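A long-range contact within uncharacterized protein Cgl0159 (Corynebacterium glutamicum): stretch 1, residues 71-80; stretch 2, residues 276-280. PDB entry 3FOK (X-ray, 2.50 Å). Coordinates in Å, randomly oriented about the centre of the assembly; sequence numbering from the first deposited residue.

Stretch 1 71-80: ELLERMAIAL
Stretch 2, residues 276-280: LLYPQ

The guanidinium of Arg75 lies against the ring of Tyr278 with no direct hydrogen bond between the two stretches. Arg75 NE sits over one face of the Tyr278 ring, 3.2 Å from Tyr278 CD1, and CD1 in turn lies over a face of the guanidinium, so the contact is one of flat groups packed by their faces. The arginine even comes close to a backbone nitrogen without bonding to it: Arg75 NH2 is 3.4 Å from Tyr278 N, and because both are donors the approach earns no hydrogen bond.

To build it, lay residues 71-80 as one continuous helix, phi near -60° and psi mostly between -35° and -50°, part of a longer helix at both ends. Its i to i+4 bonds include Met76 N to Leu72 O at 2.9 Å and Ala79 N to Arg75 O at 3.2 Å. Residues 276-280 have no regular structure. Leu277 is extended (-99/142), Tyr278 takes a left-handed conformation (63/54), and Pro279 returns to -69/170. The register is set by Arg75 and Leu277, whose CA atoms are 6.1 Å apart.

Arg75 points its CA-to-CB bond toward the loop and runs out with chi1 m, chi2 t, chi3 p and chi4 91°. Tyr278 starts sideways, but chi1 of -49° (m) and chi2 of -76° bring its end nearer the helix. Pro279, C-gamma exo, lies at the guanidinium edge, with Pro279 CD 4.1 Å from Arg75 NH2.

One helical turn before Arg75, Leu72 (chi1 t, chi2 t) meets the edge of the tyrosine ring: Leu72 CG is 3.3 Å from Tyr278 OH. That hydroxyl also reaches a water at 3.1 Å from Tyr278 OH, and the same water donates a weak hydrogen bond to Glu71 OE1 at 3.4 Å, giving a loose polar link across the stretches.

The second half of the contact gathers at one methyl, which meets a backbone oxygen as well as apolar side chains. Leu277 (chi1 m, chi2 t) leaves its backbone sideways, yet Leu277 CD2 reaches the helix, 3.5 Å from Arg75 O, 3.2 Å from CE of selenomethionine Met76 and 4.2 Å from Ala79 CB. Met76 also begins sideways, with chi1 -114° between wells, chi2 m and chi3 p carrying its end nearer the leucine. The small Ala79 side chain points toward the loop.

The rule to read here is compact: the contact buries 333 Å² summed over both sides, and two adjacent residues, Leu277 and Tyr278, supply nearly all of the loop's share, Tyr278 engaging Arg75 and Leu72 while Leu277 packs along Arg75, Met76 and Ala79.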

# COMPACT_ATOMS: atom_id res chain seq x y z
N GLU A 71 3.50 -39.90 -0.71
CA GLU A 71 2.40 -40.69 -0.15
C GLU A 71 1.12 -39.87 -0.22
O GLU A 71 0.04 -40.41 -0.43
CB GLU A 71 2.67 -41.07 1.30
CG GLU A 71 3.96 -41.81 1.54
CD GLU A 71 4.01 -42.45 2.92
OE1 GLU A 71 3.37 -41.90 3.85
OE2 GLU A 71 4.69 -43.49 3.07
N LEU A 72 1.25 -38.56 -0.04
CA LEU A 72 0.09 -37.68 -0.10
C LEU A 72 -0.54 -37.82 -1.47
O LEU A 72 -1.75 -37.99 -1.60
CB LEU A 72 0.50 -36.22 0.13
CG LEU A 72 -0.56 -35.24 0.65
CD1 LEU A 72 -0.08 -33.82 0.39
CD2 LEU A 72 -1.90 -35.47 -0.03
N LEU A 73 0.30 -37.78 -2.51
CA LEU A 73 -0.18 -37.91 -3.88
C LEU A 73 -0.81 -39.28 -4.12
O LEU A 73 -1.83 -39.38 -4.80
CB LEU A 73 0.97 -37.66 -4.86
CG LEU A 73 1.48 -36.22 -4.94
CD1 LEU A 73 2.70 -36.14 -5.84
CD2 LEU A 73 0.38 -35.31 -5.45
N GLU A 74 -0.22 -40.33 -3.56
CA GLU A 74 -0.76 -41.68 -3.73
C GLU A 74 -2.14 -41.76 -3.10
O GLU A 74 -3.10 -42.22 -3.72
CB GLU A 74 0.15 -42.72 -3.06
CG GLU A 74 0.73 -43.77 -4.00
CD GLU A 74 -0.33 -44.52 -4.79
OE1 GLU A 74 -1.19 -45.18 -4.17
OE2 GLU A 74 -0.30 -44.45 -6.03
N ARG A 75 -2.24 -41.30 -1.86
CA ARG A 75 -3.51 -41.32 -1.14
C ARG A 75 -4.55 -40.52 -1.91
O ARG A 75 -5.73 -40.85 -1.91
CB ARG A 75 -3.31 -40.76 0.27
CG ARG A 75 -2.15 -41.43 1.01
CD ARG A 75 -1.87 -40.80 2.36
NE ARG A 75 -2.68 -41.39 3.41
CZ ARG A 75 -2.29 -42.42 4.16
NH1 ARG A 75 -1.11 -42.98 3.98
NH2 ARG A 75 -3.11 -42.90 5.09
N MSE A 76 -4.10 -39.46 -2.58
CA MSE A 76 -4.99 -38.61 -3.37
C MSE A 76 -5.43 -39.37 -4.62
O MSE A 76 -6.61 -39.38 -4.96
CB MSE A 76 -4.27 -37.32 -3.79
CG MSE A 76 -4.85 -36.05 -3.17
SE MSE A 76 -6.71 -35.76 -3.62
CE MSE A 76 -7.49 -36.91 -2.30
N ALA A 77 -4.47 -40.01 -5.28
CA ALA A 77 -4.75 -40.78 -6.49
C ALA A 77 -5.80 -41.85 -6.20
O ALA A 77 -6.70 -42.09 -7.01
CB ALA A 77 -3.48 -41.43 -7.00
N ILE A 78 -5.68 -42.49 -5.04
CA ILE A 78 -6.62 -43.53 -4.65
C ILE A 78 -8.02 -42.93 -4.51
O ILE A 78 -8.98 -43.43 -5.09
CB ILE A 78 -6.22 -44.17 -3.30
CG1 ILE A 78 -4.92 -44.97 -3.47
CG2 ILE A 78 -7.34 -45.06 -2.78
CD1 ILE A 78 -4.40 -45.57 -2.19
N ALA A 79 -8.11 -41.85 -3.74
CA ALA A 79 -9.39 -41.17 -3.53
C ALA A 79 -10.03 -40.80 -4.87
O ALA A 79 -11.21 -41.05 -5.09
CB ALA A 79 -9.19 -39.93 -2.68
N LEU A 80 -9.25 -40.20 -5.77
CA LEU A 80 -9.75 -39.79 -7.07
C LEU A 80 -10.17 -40.94 -7.97
O LEU A 80 -10.95 -40.75 -8.90
CB LEU A 80 -8.70 -38.95 -7.81
CG LEU A 80 -8.38 -37.55 -7.27
CD1 LEU A 80 -7.34 -36.89 -8.17
CD2 LEU A 80 -9.65 -36.71 -7.23
N LEU A 276 -10.62 -38.40 5.39
CA LEU A 276 -10.71 -39.36 4.30
C LEU A 276 -9.34 -39.89 3.86
O LEU A 276 -9.20 -41.05 3.49
CB LEU A 276 -11.46 -38.74 3.13
CG LEU A 276 -12.85 -38.21 3.53
CD1 LEU A 276 -13.48 -37.49 2.36
CD2 LEU A 276 -13.72 -39.37 4.00
N LEU A 277 -8.34 -39.01 3.88
CA LEU A 277 -6.97 -39.39 3.55
C LEU A 277 -6.41 -39.56 4.95
O LEU A 277 -6.77 -38.79 5.84
CB LEU A 277 -6.23 -38.24 2.87
CG LEU A 277 -6.84 -37.55 1.65
CD1 LEU A 277 -6.13 -36.22 1.42
CD2 LEU A 277 -6.72 -38.44 0.42
N TYR A 278 -5.55 -40.54 5.19
CA TYR A 278 -5.01 -40.73 6.53
C TYR A 278 -6.11 -41.07 7.53
O TYR A 278 -6.27 -40.38 8.55
CB TYR A 278 -4.31 -39.46 7.03
CG TYR A 278 -3.33 -38.87 6.05
CD1 TYR A 278 -2.07 -39.44 5.85
CD2 TYR A 278 -3.68 -37.74 5.31
CE1 TYR A 278 -1.19 -38.90 4.93
CE2 TYR A 278 -2.80 -37.20 4.38
CZ TYR A 278 -1.56 -37.79 4.19
OH TYR A 278 -0.70 -37.26 3.26
N PRO A 279 -6.92 -42.10 7.25
CA PRO A 279 -7.97 -42.41 8.23
C PRO A 279 -7.29 -42.96 9.48
O PRO A 279 -6.09 -43.22 9.47
CB PRO A 279 -8.80 -43.48 7.51
CG PRO A 279 -8.60 -43.14 6.06
CD PRO A 279 -7.13 -42.84 6.00
N GLN A 280 -8.05 -43.12 10.56
CA GLN A 280 -7.50 -43.62 11.82
C GLN A 280 -6.87 -45.00 11.63
O GLN A 280 -5.92 -45.36 12.33
CB GLN A 280 -8.61 -43.67 12.87
CG GLN A 280 -8.13 -43.83 14.31
CD GLN A 280 -9.04 -43.12 15.29
OE1 GLN A 280 -8.89 -43.26 16.51
NE2 GLN A 280 -10.00 -42.35 14.77
O HOH W 1 1.90 -38.88 3.52